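Local structure of POSSIBLE NITRATE/NITRITE RESPONSE TRANSCRIPTIONAL REGULATORY PROTEIN NARL (DNA-binding response regulator, LuxR family) (Mycobacterium tuberculosis, 3EUL) at residues V64-Y69 and R91-S96. The protein is a DNA-binding response regulator, here its signal receiver domain, that probably controls aerobic nitrate metabolism genes once phosphorylated by NarS. Numbering follows the deposited sequence.
Sequences VALLDY and RVLLIS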
ATOM      1  N   VAL A  64      -5.027   5.846  -0.475  1.00 18.31           N
ATOM      2  CA  VAL A  64      -4.432   4.522  -0.663  1.00 18.65           C
ATOM      3  C   VAL A  64      -3.175   4.372   0.201  1.00 19.01           C
ATOM      4  O   VAL A  64      -2.393   5.327   0.370  1.00 17.38           O
ATOM      5  CB  VAL A  64      -4.004   4.335  -2.117  1.00 19.06           C
ATOM      6  CG1 VAL A  64      -3.393   2.930  -2.357  1.00 18.04           C
ATOM      7  CG2 VAL A  64      -5.162   4.527  -3.013  1.00 19.39           C
ATOM      8  N   ALA A  65      -3.007   3.190   0.774  1.00 18.64           N
ATOM      9  CA  ALA A  65      -1.761   2.811   1.386  1.00 19.68           C
ATOM     10  C   ALA A  65      -1.184   1.697   0.511  1.00 19.75           C
ATOM     11  O   ALA A  65      -1.868   0.695   0.268  1.00 21.66           O
ATOM     12  CB  ALA A  65      -1.970   2.352   2.804  1.00 18.54           C
ATOM     13  N   LEU A  66       0.015   1.886  -0.039  1.00 19.18           N
ATOM     14  CA  LEU A  66       0.669   0.811  -0.772  1.00 18.70           C
ATOM     15  C   LEU A  66       1.763   0.182   0.062  1.00 18.49           C
ATOM     16  O   LEU A  66       2.830   0.807   0.272  1.00 16.65           O
ATOM     17  CB  LEU A  66       1.255   1.375  -2.063  1.00 18.79           C
ATOM     18  CG  LEU A  66       2.062   0.437  -2.939  1.00 19.01           C
ATOM     19  CD1 LEU A  66       1.248  -0.776  -3.375  1.00 17.32           C
ATOM     20  CD2 LEU A  66       2.547   1.291  -4.168  1.00 20.99           C
ATOM     21  N   LEU A  67       1.517  -1.051   0.548  1.00 18.78           N
ATOM     22  CA  LEU A  67       2.343  -1.654   1.588  1.00 18.77           C
ATOM     23  C   LEU A  67       2.913  -3.023   1.218  1.00 19.12           C
ATOM     24  O   LEU A  67       2.215  -3.877   0.665  1.00 18.03           O
ATOM     25  CB  LEU A  67       1.507  -1.868   2.831  1.00 18.66           C
ATOM     26  CG  LEU A  67       0.782  -0.670   3.421  1.00 19.89           C
ATOM     27  CD1 LEU A  67       0.018  -1.101   4.666  1.00 16.44           C
ATOM     28  CD2 LEU A  67       1.788   0.418   3.718  1.00 15.42           C
ATOM     29  N   ASP A  68       4.190  -3.232   1.509  1.00 18.78           N
ATOM     30  CA  ASP A  68       4.771  -4.557   1.322  1.00 19.92           C
ATOM     31  C   ASP A  68       3.998  -5.553   2.166  1.00 19.33           C
ATOM     32  O   ASP A  68       3.651  -5.263   3.303  1.00 19.46           O
ATOM     33  CB  ASP A  68       6.256  -4.506   1.694  1.00 19.13           C
ATOM     34  CG  ASP A  68       6.973  -5.830   1.551  1.00 21.94           C
ATOM     35  OD1 ASP A  68       6.713  -6.618   0.632  1.00 26.09           O
ATOM     36  OD2 ASP A  68       7.860  -6.056   2.391  1.00 30.83           O
ATOM     37  N   TYR A  69       3.727  -6.735   1.632  1.00 19.63           N
ATOM     38  CA  TYR A  69       3.052  -7.760   2.417  1.00 20.76           C
ATOM     39  C   TYR A  69       3.873  -8.104   3.683  1.00 20.68           C
ATOM     40  O   TYR A  69       3.320  -8.215   4.756  1.00 19.40           O
ATOM     41  CB  TYR A  69       2.761  -8.998   1.561  1.00 20.33           C
ATOM     42  CG  TYR A  69       2.156 -10.100   2.345  1.00 20.66           C
ATOM     43  CD1 TYR A  69       0.905  -9.975   2.896  1.00 20.37           C
ATOM     44  CD2 TYR A  69       2.851 -11.281   2.566  1.00 20.32           C
ATOM     45  CE1 TYR A  69       0.351 -10.997   3.643  1.00 22.10           C
ATOM     46  CE2 TYR A  69       2.310 -12.299   3.309  1.00 20.50           C
ATOM     47  CZ  TYR A  69       1.083 -12.156   3.858  1.00 20.06           C
ATOM     48  OH  TYR A  69       0.522 -13.203   4.555  1.00 21.14           O
ATOM     49  N   ARG A  91      -7.841   2.707   1.369  1.00 22.15           N
ATOM     50  CA  ARG A  91      -7.749   1.390   0.719  1.00 23.58           C
ATOM     51  C   ARG A  91      -6.336   0.905   0.800  1.00 22.50           C
ATOM     52  O   ARG A  91      -5.417   1.644   0.465  1.00 24.20           O
ATOM     53  CB  ARG A  91      -8.198   1.482  -0.717  1.00 23.34           C
ATOM     54  CG  ARG A  91      -9.688   1.690  -0.768  1.00 26.34           C
ATOM     55  CD  ARG A  91     -10.235   1.907  -2.134  1.00 29.94           C
ATOM     56  NE  ARG A  91     -10.103   0.803  -3.099  1.00 36.05           N
ATOM     57  CZ  ARG A  91     -10.634  -0.425  -3.032  1.00 38.15           C
ATOM     58  NH1 ARG A  91     -11.295  -0.868  -1.969  1.00 39.76           N
ATOM     59  NH2 ARG A  91     -10.436  -1.262  -4.054  1.00 39.40           N
ATOM     60  N   VAL A  92      -6.145  -0.313   1.280  1.00 22.44           N
ATOM     61  CA  VAL A  92      -4.797  -0.856   1.459  1.00 21.78           C
ATOM     62  C   VAL A  92      -4.457  -1.834   0.316  1.00 21.97           C
ATOM     63  O   VAL A  92      -5.033  -2.934   0.214  1.00 22.39           O
ATOM     64  CB  VAL A  92      -4.633  -1.530   2.817  1.00 22.09           C
ATOM     65  CG1 VAL A  92      -3.247  -2.192   2.920  1.00 21.67           C
ATOM     66  CG2 VAL A  92      -4.848  -0.488   3.955  1.00 19.12           C
ATOM     67  N   LEU A  93      -3.517  -1.417  -0.522  1.00 21.07           N
ATOM     68  CA  LEU A  93      -3.040  -2.202  -1.660  1.00 21.22           C
ATOM     69  C   LEU A  93      -1.750  -2.870  -1.231  1.00 20.73           C
ATOM     70  O   LEU A  93      -0.834  -2.210  -0.759  1.00 20.22           O
ATOM     71  CB  LEU A  93      -2.845  -1.247  -2.851  1.00 21.63           C
ATOM     72  CG  LEU A  93      -2.765  -1.728  -4.276  1.00 23.04           C
ATOM     73  CD1 LEU A  93      -3.965  -2.580  -4.723  1.00 23.14           C
ATOM     74  CD2 LEU A  93      -2.610  -0.503  -5.178  1.00 21.88           C
ATOM     75  N   LEU A  94      -1.673  -4.195  -1.317  1.00 20.58           N
ATOM     76  CA  LEU A  94      -0.436  -4.882  -0.920  1.00 20.77           C
ATOM     77  C   LEU A  94       0.410  -5.200  -2.157  1.00 21.49           C
ATOM     78  O   LEU A  94      -0.097  -5.381  -3.273  1.00 23.05           O
ATOM     79  CB  LEU A  94      -0.704  -6.166  -0.108  1.00 19.67           C
ATOM     80  CG  LEU A  94      -1.477  -6.032   1.203  1.00 20.75           C
ATOM     81  CD1 LEU A  94      -1.755  -7.412   1.882  1.00 18.18           C
ATOM     82  CD2 LEU A  94      -0.822  -5.009   2.185  1.00 18.49           C
ATOM     83  N   ILE A  95       1.709  -5.262  -1.937  1.00 22.10           N
ATOM     84  CA  ILE A  95       2.652  -5.649  -2.962  1.00 22.39           C
ATOM     85  C   ILE A  95       3.622  -6.648  -2.350  1.00 23.17           C
ATOM     86  O   ILE A  95       4.012  -6.527  -1.193  1.00 21.71           O
ATOM     87  CB  ILE A  95       3.340  -4.396  -3.557  1.00 21.71           C
ATOM     88  CG1 ILE A  95       4.151  -4.745  -4.808  1.00 23.80           C
ATOM     89  CG2 ILE A  95       4.189  -3.637  -2.460  1.00 22.13           C
ATOM     90  CD1 ILE A  95       4.422  -3.536  -5.707  1.00 19.01           C
ATOM     91  N   SER A  96       4.032  -7.648  -3.130  1.00 23.76           N
ATOM     92  CA  SER A  96       4.945  -8.635  -2.603  1.00 25.23           C
ATOM     93  C   SER A  96       5.722  -9.359  -3.684  1.00 26.20           C
ATOM     94  O   SER A  96       5.301  -9.434  -4.840  1.00 25.14           O
ATOM     95  CB  SER A  96       4.157  -9.672  -1.790  1.00 26.05           C
ATOM     96  OG  SER A  96       5.050 -10.456  -1.028  1.00 29.14           O
TER
HETATM   97  O   HOH W   1       6.346  -9.077   0.945  1.00 41.12           O
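L66 sets its CD1 methyl between the side chains of L93 and I95, 4.2 Å from L93 CB and 4.2 Å from I95 CB, a bump lying in the hollow between two residues that share its face of the sheet. With CG anti to the backbone N (chi1 176°), a chi2 of 58° brings L66 CD1 to 3.6 Å from L93 O. Helix 122-134 packs on this face, where V64, L66 and L93 offer branched apolar side chains suited to a buried layer. On the other face L67 bridges two neighbours: CD1 meets V92 CG1 at 3.9 Å and CB meets L94 CD2 at 4.0 Å. A65, a single methyl, still reaches V92, CB to CG2 at 4.2 Å, a shallow bump against a branched neighbour, and helix 76-85 lies against V92 and L67. L94 then sends CD1 to the edge of the Y69 ring, 3.8 Å from Y69 CD1. Between the two faces, five backbone bonds link the parallel strands, their donors alternating from A65 N to R91 O through to Y69 N to I95 O. At the C-terminal ends the character turns polar: one water donates to D68 OD1 at 2.5 Å and also bonds S96 OG, which H98 N holds as well. With helix 76-85 between them, the two strands make a right-handed beta-alpha-beta crossover at the centre of the CheY-like receiver fold, presenting D68, probably the phosphoaccepting aspartate, at the C-terminal end of its strand.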